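Local coordinates for hypothetical nigD-like protein (PDB 3QWN) that is a NigD-like protein that probably acts as an immunity protein or antitoxin, by a mechanism not yet established, at residues L78-P83 with Y163-P167; L28-N32 with R54-Y59. All coordinates share one frame; numbering follows the deposited sequence.

Contact 1: L78-P83 with Y163-P167; sequences LVTPTP and YLSVP
Val-79 is held to strand 163-167 by both of its backbone polar groups. Its N donates to Tyr-163 O at 3.0 Å, and its O accepts the N-H of Ser-165 at 2.9 Å, with an N-H...O angle of 162°. Val-79 O also receives a CA-H...O contact, with Leu-164 CA 3.3 Å away. Thr-80 CA makes a similar contact with Ser-165 O, beyond which prolines take over and packing replaces hydrogen bonding. Pro-81 sets its CG against Leu-164 CD2 at 4.0 Å, the two side chains crossing at about a right angle, while Pro-167 CD lies 3.3 Å from Pro-81 O. Val-166 has CG1 anti to its backbone N (chi1 -173°), and this methyl meets Pro-83 CG at 3.7 Å. At the other end Leu-78 CD1 rests on Ser-165 CB, and the hydroxyl of that serine is hydrogen-bonded to Asn-113. Ile-130 of strand 127-133 packs on Pro-81, Pro-83 and Val-166. The arrangement is a single parallel beta bridge: the segment linking strands 68-77 and 84-85, which belong to two different sheets, runs briefly beside strand 158-167, the edge of a three-stranded antiparallel sheet.

Contact 2: L28-N32 with R54-Y59; sequences LIPDN and RVMSNY
Asp-31 and Arg-54 meet in an end-on, two-pronged salt bridge, with one guanidinium nitrogen for each carboxylate oxygen. NH1 of Arg-54 reaches Asp-31 OD1 at 2.6 Å and NH2 of Arg-54 reaches Asp-31 OD2 at 2.8 Å. Both oxygens accept through their syn lone pairs, and the two flat groups are nearly coplanar, their planes 16° apart. The arginine leaves its strand with CG anti to the backbone N and then bends at chi2 (74°), which turns the guanidinium toward the aspartate. Two further bonds come from outside the pair: NE donates to Ser-165 OG, and NH2 has a second acceptor in Asn-113 OD1. Bonds to three different residues thus fix the rotation of the guanidinium, and the paired carboxylate probably offsets its charge. The backbone of Asp-31 is tied elsewhere, its O accepting from Arg-109 NE.

Farther along strand 54-59, the contact becomes largely apolar. CD2 of Leu-28 sits over the centre of the Tyr-59 ring in a CH-pi contact, 3.7 Å from the centroid, while CD1 lies near Tyr-59 CG at 3.8 Å and Ser-57 OG at 4.0 Å. That serine hydroxyl is satisfied by Ser-74 O of the adjacent strand. Pro-30 CB approaches Tyr-59 OH to 3.3 Å, a van der Waals contact; the phenol's hydrogen-bond partner is Glu-13 OE1.

The strands 28-30 and 54-59 cross at 82°, their axes 9.5 Å apart, and are joined through side chains without backbone pairing. Near-orthogonal packing across the interior, with a salt bridge at one end, is consistent with the curled five-stranded sheet of an OB-type barrel, here the N-terminal NigD-like domain.

Contact 2 comes first along the chain and lies wholly in the N-terminal OB domain, joining strands 25-30 and 52-63; contact 1 follows, pairing the segment after strand 68-77 with strand 158-167 of the C-terminal part. Their centres are about 15 Å apart, yet they touch directly. Leu-78 packs its CG on Arg-54 O and its CD2 on Met-56 SE. Two pairs reach from strand 52-63 to strand 158-167: the probable hydrogen bond of Arg-54 with Ser-165 is the polar bridge, and Tyr-163 adds an apolar contact, its CD1 lying 3.6 Å from Met-56 CE. Strand 52-63 thus probably takes part both in the first domain and in its contact with the second.

Contact 1: L78-P83 with Y163-P167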
loop_
_atom_site.group_PDB
_atom_site.type_symbol
_atom_site.label_atom_id
_atom_site.label_comp_id
_atom_site.label_asym_id
_atom_site.label_seq_id
_atom_site.Cartn_x
_atom_site.Cartn_y
_atom_site.Cartn_z
ATOM N N LEU A 78 1.867 1.854 -7.201
ATOM C CA LEU A 78 2.058 1.885 -5.761
ATOM C C LEU A 78 2.890 0.655 -5.413
ATOM O O LEU A 78 3.042 -0.250 -6.260
ATOM C CB LEU A 78 0.742 1.991 -4.962
ATOM C CG LEU A 78 -0.388 0.988 -5.189
ATOM C CD1 LEU A 78 -0.080 -0.342 -4.572
ATOM C CD2 LEU A 78 -1.634 1.457 -4.513
ATOM N N VAL A 79 3.462 0.628 -4.198
ATOM C CA VAL A 79 4.312 -0.494 -3.775
ATOM C C VAL A 79 3.399 -1.508 -3.111
ATOM O O VAL A 79 2.595 -1.124 -2.263
ATOM C CB VAL A 79 5.475 -0.026 -2.850
ATOM C CG1 VAL A 79 6.473 -1.138 -2.599
ATOM C CG2 VAL A 79 6.191 1.195 -3.428
ATOM N N THR A 80 3.498 -2.784 -3.502
ATOM C CA THR A 80 2.751 -3.897 -2.892
ATOM C C THR A 80 3.773 -4.829 -2.229
ATOM O O THR A 80 4.127 -5.853 -2.816
ATOM C CB THR A 80 1.819 -4.636 -3.881
ATOM O OG1 THR A 80 2.546 -4.955 -5.067
ATOM C CG2 THR A 80 0.546 -3.849 -4.207
ATOM N N PRO A 81 4.337 -4.458 -1.052
ATOM C CA PRO A 81 5.360 -5.326 -0.453
ATOM C C PRO A 81 4.741 -6.516 0.277
ATOM O O PRO A 81 3.840 -6.370 1.125
ATOM C CB PRO A 81 6.115 -4.394 0.500
ATOM C CG PRO A 81 5.118 -3.336 0.890
ATOM C CD PRO A 81 4.064 -3.269 -0.207
ATOM N N THR A 82 5.234 -7.719 -0.064
ATOM C CA THR A 82 4.772 -8.927 0.605
ATOM C C THR A 82 5.551 -9.028 1.925
ATOM O O THR A 82 6.792 -8.971 1.888
ATOM C CB THR A 82 4.909 -10.172 -0.297
ATOM O OG1 THR A 82 4.125 -9.982 -1.477
ATOM C CG2 THR A 82 4.439 -11.452 0.409
ATOM N N PRO A 83 4.856 -9.135 3.093
ATOM C CA PRO A 83 5.589 -9.281 4.364
ATOM C C PRO A 83 6.499 -10.517 4.336
ATOM O O PRO A 83 6.068 -11.610 3.951
ATOM C CB PRO A 83 4.466 -9.422 5.411
ATOM C CG PRO A 83 3.264 -8.859 4.758
ATOM C CD PRO A 83 3.395 -9.203 3.312
ATOM N N TYR A 163 3.015 5.514 -1.626
ATOM C CA TYR A 163 1.798 4.755 -1.417
ATOM C C TYR A 163 2.114 3.277 -1.341
ATOM O O TYR A 163 2.716 2.742 -2.256
ATOM C CB TYR A 163 0.808 5.059 -2.566
ATOM C CG TYR A 163 0.540 6.540 -2.719
ATOM C CD1 TYR A 163 -0.411 7.186 -1.927
ATOM C CD2 TYR A 163 1.255 7.309 -3.641
ATOM C CE1 TYR A 163 -0.665 8.559 -2.072
ATOM C CE2 TYR A 163 1.019 8.684 -3.782
ATOM C CZ TYR A 163 0.042 9.296 -3.018
ATOM O OH TYR A 163 -0.199 10.641 -3.199
ATOM N N LEU A 164 1.705 2.627 -0.244
ATOM C CA LEU A 164 1.899 1.197 -0.018
ATOM C C LEU A 164 0.560 0.479 0.210
ATOM O O LEU A 164 -0.305 0.995 0.893
ATOM C CB LEU A 164 2.813 0.971 1.215
ATOM C CG LEU A 164 4.328 0.957 0.988
ATOM C CD1 LEU A 164 4.883 2.358 0.685
ATOM C CD2 LEU A 164 5.015 0.416 2.181
ATOM N N SER A 165 0.411 -0.720 -0.341
ATOM C CA SER A 165 -0.745 -1.585 -0.134
ATOM C C SER A 165 -0.166 -2.930 0.202
ATOM O O SER A 165 0.360 -3.604 -0.687
ATOM C CB SER A 165 -1.644 -1.632 -1.366
ATOM O OG SER A 165 -2.754 -0.757 -1.265
ATOM N N VAL A 166 -0.095 -3.247 1.499
ATOM C CA VAL A 166 0.482 -4.497 1.977
ATOM C C VAL A 166 -0.564 -5.625 1.835
ATOM O O VAL A 166 -1.565 -5.591 2.566
ATOM C CB VAL A 166 1.002 -4.394 3.444
ATOM C CG1 VAL A 166 1.738 -5.663 3.840
ATOM C CG2 VAL A 166 1.893 -3.176 3.642
ATOM N N PRO A 167 -0.341 -6.643 0.950
ATOM C CA PRO A 167 -1.316 -7.762 0.835
ATOM C C PRO A 167 -1.422 -8.600 2.109
ATOM O O PRO A 167 -0.403 -8.939 2.699
ATOM C CB PRO A 167 -0.767 -8.597 -0.329
ATOM C CG PRO A 167 0.684 -8.256 -0.393
ATOM C CD PRO A 167 0.797 -6.820 0.019
#

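Contact 2: L28-N32 with R54-Y59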
loop_
_atom_site.group_PDB
_atom_site.type_symbol
_atom_site.label_atom_id
_atom_site.label_comp_id
_atom_site.label_asym_id
_atom_site.label_seq_id
_atom_site.Cartn_x
_atom_site.Cartn_y
_atom_site.Cartn_z
ATOM N N LEU A 28 -12.251 -0.352 -13.366
ATOM C CA LEU A 28 -11.703 0.329 -12.211
ATOM C C LEU A 28 -12.544 -0.121 -11.028
ATOM O O LEU A 28 -13.762 -0.117 -11.110
ATOM C CB LEU A 28 -11.688 1.879 -12.414
ATOM C CG LEU A 28 -11.121 2.651 -11.256
ATOM C CD1 LEU A 28 -10.288 3.799 -11.705
ATOM C CD2 LEU A 28 -12.184 3.052 -10.306
ATOM N N ILE A 29 -11.909 -0.592 -9.964
ATOM C CA ILE A 29 -12.644 -1.091 -8.801
ATOM C C ILE A 29 -12.235 -0.247 -7.615
ATOM O O ILE A 29 -11.121 -0.388 -7.095
ATOM C CB ILE A 29 -12.514 -2.611 -8.525
ATOM C CG1 ILE A 29 -12.609 -3.434 -9.829
ATOM C CG2 ILE A 29 -13.564 -3.044 -7.503
ATOM C CD1 ILE A 29 -12.160 -4.751 -9.700
ATOM N N PRO A 30 -13.119 0.703 -7.228
ATOM C CA PRO A 30 -12.816 1.541 -6.056
ATOM C C PRO A 30 -12.769 0.694 -4.794
ATOM O O PRO A 30 -13.323 -0.396 -4.767
ATOM C CB PRO A 30 -13.989 2.534 -6.008
ATOM C CG PRO A 30 -14.736 2.367 -7.281
ATOM C CD PRO A 30 -14.482 0.972 -7.740
ATOM N N ASP A 31 -12.104 1.178 -3.754
ATOM C CA ASP A 31 -12.055 0.425 -2.504
ATOM C C ASP A 31 -13.420 0.475 -1.800
ATOM O O ASP A 31 -13.881 -0.528 -1.258
ATOM C CB ASP A 31 -10.941 0.995 -1.613
ATOM C CG ASP A 31 -9.564 0.380 -1.812
ATOM O OD1 ASP A 31 -9.381 -0.374 -2.804
ATOM O OD2 ASP A 31 -8.681 0.622 -0.960
ATOM N N ASN A 32 -14.091 1.638 -1.899
ATOM C CA ASN A 32 -15.375 1.984 -1.280
ATOM C C ASN A 32 -16.627 1.486 -2.050
ATOM O O ASN A 32 -17.684 1.370 -1.435
ATOM C CB ASN A 32 -15.469 3.524 -1.077
ATOM C CG ASN A 32 -14.999 4.416 -2.244
ATOM O OD1 ASN A 32 -15.277 4.180 -3.434
ATOM N ND2 ASN A 32 -14.322 5.510 -1.913
ATOM N N ARG A 54 -3.107 -3.165 -8.638
ATOM C CA ARG A 54 -3.388 -2.288 -7.504
ATOM C C ARG A 54 -2.594 -1.005 -7.808
ATOM O O ARG A 54 -1.367 -1.078 -7.926
ATOM C CB ARG A 54 -2.969 -2.982 -6.197
ATOM C CG ARG A 54 -3.160 -2.196 -4.897
ATOM C CD ARG A 54 -4.602 -2.145 -4.523
ATOM N NE ARG A 54 -4.863 -1.505 -3.230
ATOM C CZ ARG A 54 -6.090 -1.230 -2.794
ATOM N NH1 ARG A 54 -7.147 -1.514 -3.546
ATOM N NH2 ARG A 54 -6.269 -0.641 -1.619
ATOM N N VAL A 55 -3.287 0.150 -8.012
ATOM C CA VAL A 55 -2.662 1.410 -8.432
ATOM C C VAL A 55 -3.272 2.618 -7.700
ATOM O O VAL A 55 -4.306 2.494 -7.051
ATOM C CB VAL A 55 -2.839 1.603 -10.000
ATOM C CG1 VAL A 55 -2.046 0.580 -10.815
ATOM C CG2 VAL A 55 -4.315 1.601 -10.415
HETATM N N MSE A 56 -2.653 3.805 -7.881
HETATM C CA MSE A 56 -3.155 5.124 -7.467
HETATM C C MSE A 56 -3.840 5.775 -8.700
HETATM O O MSE A 56 -3.356 5.674 -9.838
HETATM C CB MSE A 56 -2.043 6.029 -6.903
HETATM C CG MSE A 56 -1.397 5.441 -5.645
HETATM SE SE MSE A 56 -2.706 5.023 -4.228
HETATM C CE MSE A 56 -3.361 6.826 -3.897
ATOM N N SER A 57 -4.981 6.411 -8.492
ATOM C CA SER A 57 -5.669 6.999 -9.633
ATOM C C SER A 57 -6.481 8.207 -9.264
ATOM O O SER A 57 -7.127 8.253 -8.212
ATOM C CB SER A 57 -6.599 5.960 -10.270
ATOM O OG SER A 57 -7.268 6.405 -11.436
ATOM N N ASN A 58 -6.518 9.147 -10.202
ATOM C CA ASN A 58 -7.434 10.262 -10.227
ATOM C C ASN A 58 -8.473 9.884 -11.281
ATOM O O ASN A 58 -8.149 9.695 -12.460
ATOM C CB ASN A 58 -6.775 11.608 -10.521
ATOM C CG ASN A 58 -7.763 12.751 -10.482
ATOM O OD1 ASN A 58 -8.257 13.189 -11.495
ATOM N ND2 ASN A 58 -8.161 13.182 -9.316
ATOM N N TYR A 59 -9.710 9.717 -10.847
ATOM C CA TYR A 59 -10.785 9.322 -11.740
ATOM C C TYR A 59 -12.068 9.940 -11.247
ATOM O O TYR A 59 -12.176 10.294 -10.069
ATOM C CB TYR A 59 -10.904 7.759 -11.776
ATOM C CG TYR A 59 -11.549 7.172 -10.542
ATOM C CD1 TYR A 59 -10.815 6.967 -9.373
ATOM C CD2 TYR A 59 -12.906 6.868 -10.519
ATOM C CE1 TYR A 59 -11.406 6.422 -8.228
ATOM C CE2 TYR A 59 -13.516 6.347 -9.371
ATOM C CZ TYR A 59 -12.762 6.120 -8.229
ATOM O OH TYR A 59 -13.357 5.602 -7.095
#